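PDB 4OM9: serine protease pet from Escherichia coli, which acts as a secreted serine protease enterotoxin of the autotransporter family, whose host target is probably the cytoskeletal protein alpha-fodrin. Local coordinates for residues A8-D12 with T560-S564; F157-T162 with W543-I547; N587-L593 with I605-V611; E869-L875 with D904-E909; D893-E899 with G929-W933. All coordinates share one frame. Residues are numbered along the deposited sequence.

Interaction 1: A8-D12 with T560-S564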
# COMPACT_ATOMS: atom_id res chain seq x y z
N ALA A 8 -28.34 -1.28 -8.36
CA ALA A 8 -27.17 -1.26 -7.51
C ALA A 8 -27.02 -2.56 -6.75
O ALA A 8 -27.99 -3.25 -6.49
CB ALA A 8 -27.26 -0.10 -6.53
N TRP A 9 -25.79 -2.89 -6.38
CA TRP A 9 -25.59 -4.02 -5.48
C TRP A 9 -26.00 -3.67 -4.05
O TRP A 9 -25.86 -2.52 -3.61
CB TRP A 9 -24.14 -4.48 -5.49
CG TRP A 9 -23.84 -5.46 -6.53
CD1 TRP A 9 -23.67 -6.80 -6.37
CD2 TRP A 9 -23.63 -5.19 -7.92
NE1 TRP A 9 -23.38 -7.38 -7.57
CE2 TRP A 9 -23.35 -6.41 -8.54
CE3 TRP A 9 -23.67 -4.03 -8.70
CZ2 TRP A 9 -23.09 -6.52 -9.90
CZ3 TRP A 9 -23.41 -4.12 -10.05
CH2 TRP A 9 -23.13 -5.36 -10.64
N ALA A 10 -26.48 -4.67 -3.34
CA ALA A 10 -26.95 -4.50 -1.98
C ALA A 10 -25.83 -3.93 -1.10
O ALA A 10 -26.06 -3.04 -0.28
CB ALA A 10 -27.46 -5.84 -1.44
N ARG A 11 -24.62 -4.42 -1.33
CA ARG A 11 -23.45 -4.06 -0.53
C ARG A 11 -23.06 -2.60 -0.76
O ARG A 11 -22.39 -1.97 0.07
CB ARG A 11 -22.30 -5.02 -0.87
CG ARG A 11 -20.93 -4.61 -0.38
CD ARG A 11 -19.92 -5.69 -0.69
NE ARG A 11 -18.96 -5.26 -1.70
CZ ARG A 11 -17.86 -5.94 -2.01
NH1 ARG A 11 -17.58 -7.07 -1.37
NH2 ARG A 11 -17.03 -5.48 -2.93
N ASP A 12 -23.51 -2.06 -1.89
CA ASP A 12 -23.19 -0.68 -2.25
C ASP A 12 -23.78 0.35 -1.28
O ASP A 12 -23.10 1.33 -0.92
CB ASP A 12 -23.65 -0.38 -3.67
CG ASP A 12 -22.84 -1.12 -4.72
OD1 ASP A 12 -21.67 -1.47 -4.41
OD2 ASP A 12 -23.34 -1.33 -5.85
N THR A 560 -18.09 -11.40 -10.49
CA THR A 560 -17.98 -10.60 -9.27
C THR A 560 -18.78 -11.18 -8.09
O THR A 560 -19.50 -10.46 -7.42
CB THR A 560 -18.47 -9.14 -9.49
OG1 THR A 560 -19.85 -9.13 -9.86
CG2 THR A 560 -17.64 -8.45 -10.56
N THR A 561 -18.62 -12.47 -7.82
CA THR A 561 -19.28 -13.09 -6.68
C THR A 561 -18.78 -12.54 -5.33
O THR A 561 -19.46 -12.66 -4.30
CB THR A 561 -19.10 -14.63 -6.69
OG1 THR A 561 -17.71 -14.96 -6.62
CG2 THR A 561 -19.70 -15.22 -7.96
N TYR A 562 -17.61 -11.92 -5.34
CA TYR A 562 -17.04 -11.34 -4.12
C TYR A 562 -17.90 -10.20 -3.52
O TYR A 562 -17.71 -9.82 -2.36
CB TYR A 562 -15.62 -10.85 -4.40
CG TYR A 562 -15.48 -9.89 -5.56
CD1 TYR A 562 -15.76 -8.54 -5.40
CD2 TYR A 562 -15.05 -10.33 -6.81
CE1 TYR A 562 -15.62 -7.66 -6.46
CE2 TYR A 562 -14.90 -9.45 -7.86
CZ TYR A 562 -15.19 -8.12 -7.69
OH TYR A 562 -15.06 -7.22 -8.74
N LYS A 563 -18.84 -9.68 -4.30
CA LYS A 563 -19.68 -8.55 -3.91
C LYS A 563 -20.82 -8.95 -3.01
O LYS A 563 -21.39 -8.13 -2.32
CB LYS A 563 -20.26 -7.84 -5.14
CG LYS A 563 -19.28 -7.01 -5.96
CD LYS A 563 -19.99 -6.38 -7.16
CE LYS A 563 -19.18 -5.26 -7.79
NZ LYS A 563 -19.95 -4.52 -8.84
N SER A 564 -21.16 -10.23 -3.02
CA SER A 564 -22.36 -10.68 -2.33
C SER A 564 -22.10 -11.90 -1.44
O SER A 564 -23.03 -12.58 -1.02
CB SER A 564 -23.46 -11.00 -3.35
OG SER A 564 -23.58 -9.98 -4.34
O HOH W 1 -24.11 -6.86 -2.78
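T560 opens the second segment with its CB pointing at the start of helix 10-17. Its OG1 comes to 4.2 Å from W9 CZ2, but its hydrogen bond goes to N555, which also receives W9 NE1. From T561 to K563 the chain makes a short 3-10 turn, held by K563 N to T560 O (3.3 Å) and S564 N to T561 O (3.2 Å). Y562 lies against the end of R11: its ring edge faces the guanidinium, with CD1 4.1 Å from R11 NH2, while Y562 O sits 2.9 Å from R11 NH1 at too poor an angle for a hydrogen bond. In this way a loop of the insertion between strands 514-520 and 576-583 of the beta-helix docks on the N-terminal protease domain. K563 then supplies the largest overlap, its extended chain running along the W9 indole. K563 CD makes a CH-pi contact 3.6 Å from the centroid of the W9 five-membered ring, and K563 NZ stands 3.5 Å above that of the six-membered ring in a cation-pi interaction. W9 has a second cation-pi partner in K35. Water 1 links the backbones, accepting from R11 N (2.9 Å) and donating to K563 O (3.0 Å). S564 OG meets the edge of the indole, 3.8 Å from W9 CD1, and is hydrogen-bonded to E551 and N555.

Interaction 2: F157-T162 with W543-I547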
# COMPACT_ATOMS: atom_id res chain seq x y z
N PHE A 157 -33.96 -5.49 0.99
CA PHE A 157 -33.26 -5.39 -0.30
C PHE A 157 -34.18 -5.90 -1.40
O PHE A 157 -34.33 -7.11 -1.54
CB PHE A 157 -31.95 -6.20 -0.31
CG PHE A 157 -30.96 -5.78 0.74
CD1 PHE A 157 -30.07 -4.74 0.51
CD2 PHE A 157 -30.89 -6.45 1.96
CE1 PHE A 157 -29.14 -4.37 1.49
CE2 PHE A 157 -29.97 -6.08 2.94
CZ PHE A 157 -29.09 -5.04 2.71
N SER A 158 -34.78 -5.00 -2.17
CA SER A 158 -35.77 -5.34 -3.22
C SER A 158 -36.63 -6.53 -2.85
O SER A 158 -36.57 -7.57 -3.51
CB SER A 158 -35.07 -5.63 -4.55
OG SER A 158 -34.60 -4.43 -5.15
N GLY A 159 -37.39 -6.41 -1.78
CA GLY A 159 -38.32 -7.46 -1.42
C GLY A 159 -37.70 -8.64 -0.71
O GLY A 159 -38.38 -9.62 -0.44
N ILE A 160 -36.41 -8.57 -0.43
CA ILE A 160 -35.80 -9.53 0.50
C ILE A 160 -35.87 -8.91 1.89
O ILE A 160 -35.26 -7.87 2.16
CB ILE A 160 -34.36 -9.87 0.14
CG1 ILE A 160 -34.29 -10.65 -1.18
CG2 ILE A 160 -33.72 -10.68 1.26
CD1 ILE A 160 -32.88 -11.05 -1.57
N LYS A 161 -36.65 -9.54 2.77
CA LYS A 161 -36.85 -9.03 4.11
C LYS A 161 -35.89 -9.70 5.08
O LYS A 161 -35.99 -10.90 5.34
CB LYS A 161 -38.29 -9.24 4.56
CG LYS A 161 -39.31 -8.98 3.46
CD LYS A 161 -40.75 -9.20 3.92
CE LYS A 161 -41.32 -7.94 4.56
NZ LYS A 161 -42.80 -8.04 4.78
N THR A 162 -34.96 -8.91 5.60
CA THR A 162 -34.01 -9.38 6.61
C THR A 162 -34.65 -9.46 7.98
O THR A 162 -34.21 -10.22 8.84
CB THR A 162 -32.80 -8.44 6.70
OG1 THR A 162 -33.17 -7.29 7.46
CG2 THR A 162 -32.38 -8.01 5.31
N TRP A 543 -31.68 -14.83 4.84
CA TRP A 543 -31.75 -13.64 4.00
C TRP A 543 -30.36 -13.30 3.45
O TRP A 543 -30.24 -12.75 2.36
CB TRP A 543 -32.33 -12.46 4.78
CG TRP A 543 -31.54 -12.03 5.99
CD1 TRP A 543 -31.72 -12.45 7.28
CD2 TRP A 543 -30.47 -11.08 6.03
NE1 TRP A 543 -30.84 -11.82 8.12
CE2 TRP A 543 -30.06 -10.97 7.38
CE3 TRP A 543 -29.82 -10.31 5.06
CZ2 TRP A 543 -29.03 -10.12 7.78
CZ3 TRP A 543 -28.80 -9.47 5.46
CH2 TRP A 543 -28.41 -9.38 6.81
N VAL A 544 -29.34 -13.64 4.22
CA VAL A 544 -27.95 -13.51 3.77
C VAL A 544 -27.71 -14.35 2.52
O VAL A 544 -27.16 -13.86 1.53
CB VAL A 544 -26.99 -13.92 4.90
CG1 VAL A 544 -25.55 -14.05 4.38
CG2 VAL A 544 -27.08 -12.93 6.03
N THR A 545 -28.14 -15.61 2.57
CA THR A 545 -28.10 -16.50 1.41
C THR A 545 -28.95 -15.93 0.27
O THR A 545 -28.58 -16.03 -0.91
CB THR A 545 -28.60 -17.92 1.79
OG1 THR A 545 -27.75 -18.50 2.79
CG2 THR A 545 -28.64 -18.85 0.57
N ARG A 546 -30.09 -15.35 0.61
CA ARG A 546 -31.03 -14.87 -0.42
C ARG A 546 -30.44 -13.71 -1.21
O ARG A 546 -30.60 -13.63 -2.44
CB ARG A 546 -32.36 -14.46 0.21
CG ARG A 546 -33.18 -15.61 0.75
CD ARG A 546 -34.65 -15.21 0.94
NE ARG A 546 -35.31 -16.11 1.88
CZ ARG A 546 -36.61 -16.20 2.08
NH1 ARG A 546 -37.46 -15.44 1.38
NH2 ARG A 546 -37.08 -17.06 2.97
N ILE A 547 -29.73 -12.82 -0.52
CA ILE A 547 -29.05 -11.74 -1.21
C ILE A 547 -28.02 -12.29 -2.20
O ILE A 547 -27.91 -11.82 -3.33
CB ILE A 547 -28.36 -10.79 -0.24
CG1 ILE A 547 -29.40 -10.07 0.63
CG2 ILE A 547 -27.49 -9.80 -1.00
CD1 ILE A 547 -28.78 -9.37 1.87
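I160 and W543 bury the most surface here, about 75 Å² each. I160 points at the helix starting at W543 and lays CD1 along its backbone, 3.6 Å from R546 O and 3.8 Å from I547 N, with I547 CG1 4.2 Å away; its CG2 reaches W543 CB at 4.2 Å. W543 in turn offers an indole face to T162, whose CB forms a CH-pi contact 3.7 Å from the centroid of the five-membered ring, while T162 CG2 lies 3.5 Å from W543 CE3. F157 fills the remaining gap, its CD2 3.6 Å from I547 CD1, and both F157 and I547 also touch A10 on helix 10-17. The contact is mainly apolar, and no polar bond joins the two segments, the polar end of T162 being bonded to T155 and Q164. Paired hydrogen bonds between F157 and I160 (N to O 3.0 Å, O to N 2.8 Å) close a type I' turn, so the motif is a tight two-residue beta hairpin of the protease domain, packed against the first turn of helix 543-550 in the beta-helix insertion.

Interaction 3: N587-L593 with I605-V611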
# COMPACT_ATOMS: atom_id res chain seq x y z
N ASN A 587 17.93 -7.03 6.54
CA ASN A 587 18.71 -8.24 6.73
C ASN A 587 17.82 -9.46 7.04
O ASN A 587 16.96 -9.39 7.92
CB ASN A 587 19.73 -8.03 7.85
CG ASN A 587 20.58 -9.28 8.12
OD1 ASN A 587 21.42 -9.67 7.29
ND2 ASN A 587 20.36 -9.91 9.27
N ILE A 588 18.03 -10.56 6.32
CA ILE A 588 17.34 -11.83 6.59
C ILE A 588 18.32 -12.93 6.89
O ILE A 588 19.29 -13.11 6.15
CB ILE A 588 16.50 -12.36 5.41
CG1 ILE A 588 16.70 -11.51 4.15
CG2 ILE A 588 15.05 -12.65 5.78
CD1 ILE A 588 15.78 -11.96 3.02
N GLU A 589 18.05 -13.71 7.93
CA GLU A 589 18.84 -14.89 8.20
C GLU A 589 17.94 -16.11 8.34
O GLU A 589 16.94 -16.07 9.04
CB GLU A 589 19.70 -14.67 9.45
CG GLU A 589 20.57 -13.43 9.32
CD GLU A 589 21.65 -13.30 10.37
OE1 GLU A 589 21.58 -13.96 11.44
OE2 GLU A 589 22.58 -12.51 10.11
N ASP A 590 18.26 -17.16 7.60
CA ASP A 590 17.58 -18.45 7.71
C ASP A 590 16.05 -18.42 7.65
O ASP A 590 15.38 -19.17 8.37
CB ASP A 590 18.04 -19.12 8.99
CG ASP A 590 19.57 -19.15 9.11
OD1 ASP A 590 20.21 -20.02 8.48
OD2 ASP A 590 20.12 -18.27 9.81
N SER A 591 15.49 -17.59 6.78
CA SER A 591 14.03 -17.56 6.65
C SER A 591 13.63 -17.12 5.26
O SER A 591 14.39 -17.29 4.30
CB SER A 591 13.41 -16.65 7.72
OG SER A 591 12.02 -16.92 7.88
N SER A 592 12.45 -16.55 5.10
CA SER A 592 12.12 -16.11 3.76
C SER A 592 11.44 -14.75 3.74
O SER A 592 10.70 -14.36 4.64
CB SER A 592 11.27 -17.16 3.04
OG SER A 592 10.00 -17.33 3.64
N LEU A 593 11.75 -14.02 2.68
CA LEU A 593 11.14 -12.74 2.43
C LEU A 593 10.29 -12.87 1.17
O LEU A 593 10.78 -13.29 0.13
CB LEU A 593 12.21 -11.67 2.26
CG LEU A 593 11.74 -10.29 1.83
CD1 LEU A 593 10.77 -9.72 2.85
CD2 LEU A 593 12.93 -9.39 1.66
N ILE A 605 18.77 -5.22 0.14
CA ILE A 605 18.58 -6.48 0.84
C ILE A 605 19.90 -7.20 1.08
O ILE A 605 20.68 -7.38 0.15
CB ILE A 605 17.64 -7.41 0.07
CG1 ILE A 605 16.28 -6.74 -0.19
CG2 ILE A 605 17.46 -8.72 0.81
CD1 ILE A 605 15.32 -7.65 -0.96
N GLN A 606 20.16 -7.58 2.33
CA GLN A 606 21.24 -8.51 2.65
C GLN A 606 20.59 -9.83 3.07
O GLN A 606 19.73 -9.84 3.95
CB GLN A 606 22.16 -7.98 3.76
CG GLN A 606 22.82 -6.62 3.48
CD GLN A 606 21.86 -5.43 3.61
OE1 GLN A 606 21.08 -5.33 4.56
NE2 GLN A 606 21.91 -4.53 2.63
N ALA A 607 20.97 -10.93 2.44
CA ALA A 607 20.31 -12.21 2.72
C ALA A 607 21.31 -13.30 3.01
O ALA A 607 22.32 -13.44 2.32
CB ALA A 607 19.40 -12.61 1.56
N LYS A 608 21.02 -14.09 4.03
CA LYS A 608 21.88 -15.20 4.38
C LYS A 608 21.04 -16.45 4.56
O LYS A 608 20.09 -16.46 5.34
CB LYS A 608 22.67 -14.89 5.65
CG LYS A 608 23.59 -16.01 6.12
CD LYS A 608 24.03 -15.78 7.56
CE LYS A 608 24.88 -14.50 7.76
NZ LYS A 608 24.05 -13.25 8.01
N ASN A 609 21.40 -17.51 3.82
CA ASN A 609 20.69 -18.78 3.86
C ASN A 609 19.17 -18.59 3.90
O ASN A 609 18.46 -19.20 4.69
CB ASN A 609 21.14 -19.61 5.07
CG ASN A 609 20.56 -21.01 5.07
OD1 ASN A 609 20.53 -21.68 4.03
ND2 ASN A 609 20.05 -21.45 6.23
N SER A 610 18.68 -17.71 3.03
CA SER A 610 17.29 -17.31 3.05
C SER A 610 16.67 -17.33 1.65
O SER A 610 17.37 -17.28 0.63
CB SER A 610 17.16 -15.91 3.66
OG SER A 610 17.42 -15.91 5.05
N VAL A 611 15.35 -17.40 1.61
CA VAL A 611 14.60 -17.40 0.37
C VAL A 611 13.91 -16.06 0.15
O VAL A 611 13.27 -15.51 1.05
CB VAL A 611 13.57 -18.55 0.37
CG1 VAL A 611 12.56 -18.37 -0.74
CG2 VAL A 611 14.29 -19.89 0.20
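At the centre of this contact the side chains of I588, I605, A607 and L593 meet. I588 CG1 lies 3.9 Å from A607 CB and I588 CD1 lies 4.3 Å from I605 CG2, while L593 CD2 reaches I605 CD1 at 4.0 Å; I612 packs against I588, I605 and A607 as well. Stacked aliphatic side chains of successive coils fill the core of a right-handed parallel beta-helix, the fold of autotransporter passengers. Outside the core, strand 587-589 and strand 605-608 run parallel, their axes 4.8 Å apart at 10°, and I588 bonds to both sides of its partner: I588 N to Q606 O (3.0 Å) and K608 N to I588 O (2.9 Å). D590 N to K608 O (3.0 Å) carries the ladder into the corner. There D590 and N609 both adopt left-handed backbone conformations, and N609 ND2 donates to D590 OD1 (2.7 Å). S610 OG bridges the turn by accepting from S591 N (3.1 Å) and donating to K608 O (2.7 Å). Beyond it the pairing resumes, with V611 N to S591 O (2.9 Å) and L593 N to V611 O (2.7 Å). On the opposite sheet face from I588, the E589 OE2–K608 NZ salt bridge (2.7 Å) forms the polar edge. The contact joins consecutive coils: strand 585-589 lies between strands 506-510 and 599-608, and strand 592-595 between 514-520 and 611-614.

Interaction 4: E869-L875 with D904-E909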
# COMPACT_ATOMS: atom_id res chain seq x y z
N GLU A 869 22.77 -12.22 -46.38
CA GLU A 869 23.71 -11.36 -45.68
C GLU A 869 23.46 -9.89 -46.02
O GLU A 869 22.42 -9.56 -46.60
CB GLU A 869 25.15 -11.75 -46.00
CG GLU A 869 25.63 -13.03 -45.33
CD GLU A 869 24.94 -14.28 -45.83
OE1 GLU A 869 25.04 -15.33 -45.17
OE2 GLU A 869 24.29 -14.23 -46.90
N GLY A 870 24.40 -9.01 -45.66
CA GLY A 870 24.19 -7.58 -45.79
C GLY A 870 25.28 -6.79 -46.48
O GLY A 870 26.21 -7.36 -47.05
N ALA A 871 25.17 -5.46 -46.42
CA ALA A 871 26.10 -4.56 -47.11
C ALA A 871 27.31 -4.19 -46.25
O ALA A 871 27.22 -4.16 -45.02
CB ALA A 871 25.36 -3.30 -47.57
N ASN A 872 28.43 -3.92 -46.92
CA ASN A 872 29.73 -3.56 -46.32
C ASN A 872 30.47 -4.71 -45.64
O ASN A 872 31.19 -5.46 -46.31
CB ASN A 872 29.56 -2.41 -45.31
CG ASN A 872 30.23 -1.13 -45.77
OD1 ASN A 872 31.43 -0.94 -45.57
ND2 ASN A 872 29.46 -0.25 -46.40
N ASN A 873 30.31 -4.84 -44.33
CA ASN A 873 30.96 -5.89 -43.53
C ASN A 873 32.49 -5.86 -43.57
O ASN A 873 33.09 -5.00 -44.21
CB ASN A 873 30.47 -7.27 -43.95
CG ASN A 873 28.98 -7.44 -43.78
OD1 ASN A 873 28.30 -6.58 -43.23
ND2 ASN A 873 28.45 -8.57 -44.24
N LEU A 874 33.10 -6.82 -42.87
CA LEU A 874 34.56 -6.90 -42.75
C LEU A 874 35.02 -8.24 -42.19
O LEU A 874 35.18 -8.39 -40.98
CB LEU A 874 35.09 -5.78 -41.86
CG LEU A 874 35.79 -4.62 -42.56
CD1 LEU A 874 36.71 -3.89 -41.59
CD2 LEU A 874 36.55 -5.11 -43.79
N LEU A 875 35.27 -9.22 -43.06
CA LEU A 875 35.73 -10.53 -42.61
C LEU A 875 37.25 -10.56 -42.52
O LEU A 875 37.93 -11.01 -43.45
CB LEU A 875 35.23 -11.63 -43.55
CG LEU A 875 35.24 -13.07 -43.03
CD1 LEU A 875 33.97 -13.80 -43.45
CD2 LEU A 875 36.46 -13.83 -43.52
N ASP A 904 29.53 -9.88 -52.43
CA ASP A 904 29.98 -8.60 -51.90
C ASP A 904 29.35 -8.30 -50.54
O ASP A 904 28.91 -7.18 -50.28
CB ASP A 904 29.67 -7.48 -52.88
CG ASP A 904 28.33 -7.67 -53.56
OD1 ASP A 904 27.41 -8.21 -52.91
OD2 ASP A 904 28.20 -7.30 -54.75
N VAL A 905 29.30 -9.32 -49.69
CA VAL A 905 28.79 -9.18 -48.33
C VAL A 905 29.97 -9.16 -47.36
O VAL A 905 29.79 -9.33 -46.16
CB VAL A 905 27.81 -10.31 -47.98
CG1 VAL A 905 26.57 -10.21 -48.85
CG2 VAL A 905 28.48 -11.66 -48.15
N PHE A 906 31.16 -8.96 -47.92
CA PHE A 906 32.38 -8.69 -47.17
C PHE A 906 33.31 -7.86 -48.05
O PHE A 906 34.45 -8.25 -48.30
CB PHE A 906 33.07 -9.98 -46.72
CG PHE A 906 32.23 -10.86 -45.84
CD1 PHE A 906 32.13 -10.61 -44.48
CD2 PHE A 906 31.51 -11.92 -46.37
CE1 PHE A 906 31.34 -11.41 -43.67
CE2 PHE A 906 30.72 -12.72 -45.57
CZ PHE A 906 30.64 -12.47 -44.21
N LYS A 907 32.81 -6.72 -48.51
CA LYS A 907 33.44 -5.89 -49.55
C LYS A 907 34.94 -5.63 -49.35
O LYS A 907 35.44 -5.65 -48.23
CB LYS A 907 32.70 -4.55 -49.66
CG LYS A 907 32.97 -3.79 -50.96
CD LYS A 907 32.43 -2.37 -50.92
CE LYS A 907 32.81 -1.61 -52.18
NZ LYS A 907 32.26 -0.22 -52.18
N THR A 908 35.63 -5.39 -50.46
CA THR A 908 37.08 -5.20 -50.46
C THR A 908 37.51 -3.82 -49.95
O THR A 908 37.45 -2.83 -50.69
CB THR A 908 37.68 -5.41 -51.87
OG1 THR A 908 37.18 -6.63 -52.43
CG2 THR A 908 39.20 -5.47 -51.80
N GLU A 909 37.93 -3.78 -48.70
CA GLU A 909 38.44 -2.56 -48.08
C GLU A 909 39.93 -2.70 -47.78
O GLU A 909 40.31 -3.39 -46.83
CB GLU A 909 37.67 -2.25 -46.79
CG GLU A 909 36.15 -2.33 -46.92
CD GLU A 909 35.55 -1.15 -47.67
OE1 GLU A 909 34.33 -1.19 -47.95
OE2 GLU A 909 36.29 -0.19 -47.97
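E869 begins the contact with its aliphatic part, CB lying 3.5 Å from V905 CG1. G870 follows through its carbonyl: G870 O is 3.4 Å from V905 CG1 and also takes a CA-H...O contact from V905 CA at 3.4 Å. At N872 the backbone turns through a positive phi, and N872 O accepts a hydrogen bond from K907 N at 3.0 Å. N873, again with positive phi, places its side chain over one face of the F906 ring. L874 CD2 lies 4.2 Å from E909 CG, although the CA-to-CB bond of L874 points away from segment 904-909. L875 covers the other face of F906, its CD1 3.7 Å from the ring centroid in a CH-pi contact, so the phenyl group is sandwiched between N873 and L875. Both segments belong to the irregular C-terminal chain that follows strand 794-796, the last regular strand of the beta-helix. There F906 also meets W933 edge-to-face and L875 rests on V895, so these loops pack directly on segments 893-899 and 929-933.

Interaction 5: D893-E899 with G929-W933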
# COMPACT_ATOMS: atom_id res chain seq x y z
N ASP A 893 39.20 -22.86 -44.63
CA ASP A 893 38.00 -22.08 -44.89
C ASP A 893 37.57 -21.24 -43.70
O ASP A 893 38.01 -21.48 -42.57
CB ASP A 893 36.86 -23.01 -45.31
CG ASP A 893 37.17 -23.77 -46.57
OD1 ASP A 893 37.94 -23.23 -47.40
OD2 ASP A 893 36.66 -24.90 -46.74
N LEU A 894 36.71 -20.26 -43.94
CA LEU A 894 36.28 -19.37 -42.87
C LEU A 894 34.76 -19.24 -42.76
O LEU A 894 34.25 -18.81 -41.73
CB LEU A 894 36.93 -17.99 -43.05
CG LEU A 894 38.45 -17.92 -42.89
CD1 LEU A 894 38.93 -16.48 -42.89
CD2 LEU A 894 38.92 -18.63 -41.62
N VAL A 895 34.03 -19.60 -43.82
CA VAL A 895 32.57 -19.71 -43.72
C VAL A 895 32.05 -20.91 -44.51
O VAL A 895 32.84 -21.69 -45.05
CB VAL A 895 31.83 -18.44 -44.24
CG1 VAL A 895 32.39 -17.16 -43.61
CG2 VAL A 895 31.88 -18.38 -45.73
N LYS A 896 30.73 -21.06 -44.55
CA LYS A 896 30.08 -22.17 -45.25
C LYS A 896 28.63 -21.85 -45.65
O LYS A 896 27.71 -22.55 -45.23
CB LYS A 896 30.10 -23.44 -44.39
CG LYS A 896 31.26 -24.39 -44.67
CD LYS A 896 30.96 -25.78 -44.12
CE LYS A 896 32.10 -26.75 -44.37
NZ LYS A 896 33.29 -26.47 -43.52
N ALA A 897 28.45 -20.83 -46.47
CA ALA A 897 27.12 -20.45 -46.96
C ALA A 897 26.92 -20.90 -48.41
O ALA A 897 27.44 -20.28 -49.33
CB ALA A 897 26.91 -18.96 -46.84
N PRO A 898 26.14 -21.99 -48.60
CA PRO A 898 25.91 -22.62 -49.91
C PRO A 898 25.27 -21.71 -50.96
O PRO A 898 24.29 -21.04 -50.67
CB PRO A 898 24.97 -23.79 -49.57
CG PRO A 898 24.38 -23.45 -48.24
CD PRO A 898 25.46 -22.71 -47.52
N GLU A 899 25.85 -21.70 -52.16
CA GLU A 899 25.37 -20.92 -53.31
C GLU A 899 25.36 -19.41 -53.04
O GLU A 899 25.89 -18.63 -53.84
CB GLU A 899 23.97 -21.39 -53.73
CG GLU A 899 23.24 -20.43 -54.66
CD GLU A 899 22.17 -19.63 -53.94
OE1 GLU A 899 21.67 -20.11 -52.90
OE2 GLU A 899 21.82 -18.53 -54.41
N GLY A 929 28.66 -25.13 -53.65
CA GLY A 929 28.03 -23.83 -53.51
C GLY A 929 28.46 -23.07 -52.28
O GLY A 929 28.28 -21.85 -52.20
N LYS A 930 29.02 -23.77 -51.30
CA LYS A 930 29.50 -23.13 -50.08
C LYS A 930 30.61 -22.13 -50.41
O LYS A 930 31.76 -22.51 -50.63
CB LYS A 930 30.00 -24.18 -49.09
CG LYS A 930 28.91 -25.12 -48.58
CD LYS A 930 29.50 -26.30 -47.82
CE LYS A 930 28.42 -27.20 -47.25
NZ LYS A 930 27.65 -26.53 -46.16
N SER A 931 30.23 -20.85 -50.47
CA SER A 931 31.17 -19.79 -50.81
C SER A 931 32.11 -19.50 -49.65
O SER A 931 31.81 -18.66 -48.81
CB SER A 931 30.41 -18.52 -51.19
OG SER A 931 29.04 -18.79 -51.43
N VAL A 932 33.24 -20.18 -49.60
CA VAL A 932 34.16 -20.03 -48.47
C VAL A 932 35.15 -18.88 -48.66
O VAL A 932 35.10 -18.16 -49.65
CB VAL A 932 34.97 -21.32 -48.24
CG1 VAL A 932 34.03 -22.52 -48.12
CG2 VAL A 932 35.98 -21.53 -49.36
N TRP A 933 36.03 -18.73 -47.68
CA TRP A 933 37.10 -17.73 -47.71
C TRP A 933 38.43 -18.42 -47.34
O TRP A 933 38.46 -19.26 -46.45
CB TRP A 933 36.79 -16.59 -46.73
CG TRP A 933 36.04 -15.40 -47.32
CD1 TRP A 933 36.56 -14.16 -47.58
CD2 TRP A 933 34.64 -15.32 -47.68
NE1 TRP A 933 35.59 -13.33 -48.09
CE2 TRP A 933 34.41 -14.02 -48.16
CE3 TRP A 933 33.59 -16.23 -47.65
CZ2 TRP A 933 33.15 -13.60 -48.60
CZ3 TRP A 933 32.34 -15.81 -48.09
CH2 TRP A 933 32.14 -14.51 -48.56
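V895 lays its side chain against the indole of W933, CG2 to CE3 3.4 Å, and the same CG2 closes to 3.1 Å from S931 O. L894 extends this apolar patch, its CB 3.9 Å from W933 CB. On the other side of the chain, V932 sets its methyls against the first segment: CG1 is 3.4 Å from V895 O and CG2 is 3.3 Å from D893 OD1. Residue order shows that the two segments run in opposite directions, L894 facing W933 at one end and E899 facing G929 at the other, in the C-terminal part of the passenger beyond its last regular strand. Although no regular strand forms, backbone contacts recur. D893 CA sends a CA-H...O contact to W933 O at 3.3 Å. A897 O accepts the backbone hydrogen bond from S931 N (3.1 Å), S931 being the centre of an inverse gamma turn. At the far end E899 N donates to G929 O over a very short 2.4 Å. The chains are so close there that a side chain at G929 would collide with E899 N. K930 runs past P898, CG to CB 4.3 Å, and K867 pairs with E899 and the carbonyl of P898. Apolar burial thus dominates round W933 and main-chain hydrogen bonding round A897 and G929, where the E899 N–G929 O separation implies a very tight, possibly strained approach.

How the interactions relate
The five contacts fall into two clusters and one point between them. Interactions 1 and 2, 13 Å apart centre to centre, form one interface between the protease domain and the beta-helix insertion: A10 CB of interaction 1 lies 3.4 Å from F157 CD1 and 4.0 Å from I547 CG2 of interaction 2, which is nested within the chain loop that interaction 1 closes. Interactions 4 and 5, with centres 14 Å apart, interlock in sequence and space, F906 CD2 meeting W933 CZ2 at 3.2 Å and L875 CD2 meeting L894 CD1 at 3.7 Å. Interaction 3, in the beta-helix shaft, stands about 41 Å from interaction 1 and 53 Å from interaction 4 (centres). Interactions 2 and 5 lie about 82 Å apart between centres, reflecting the elongated passenger.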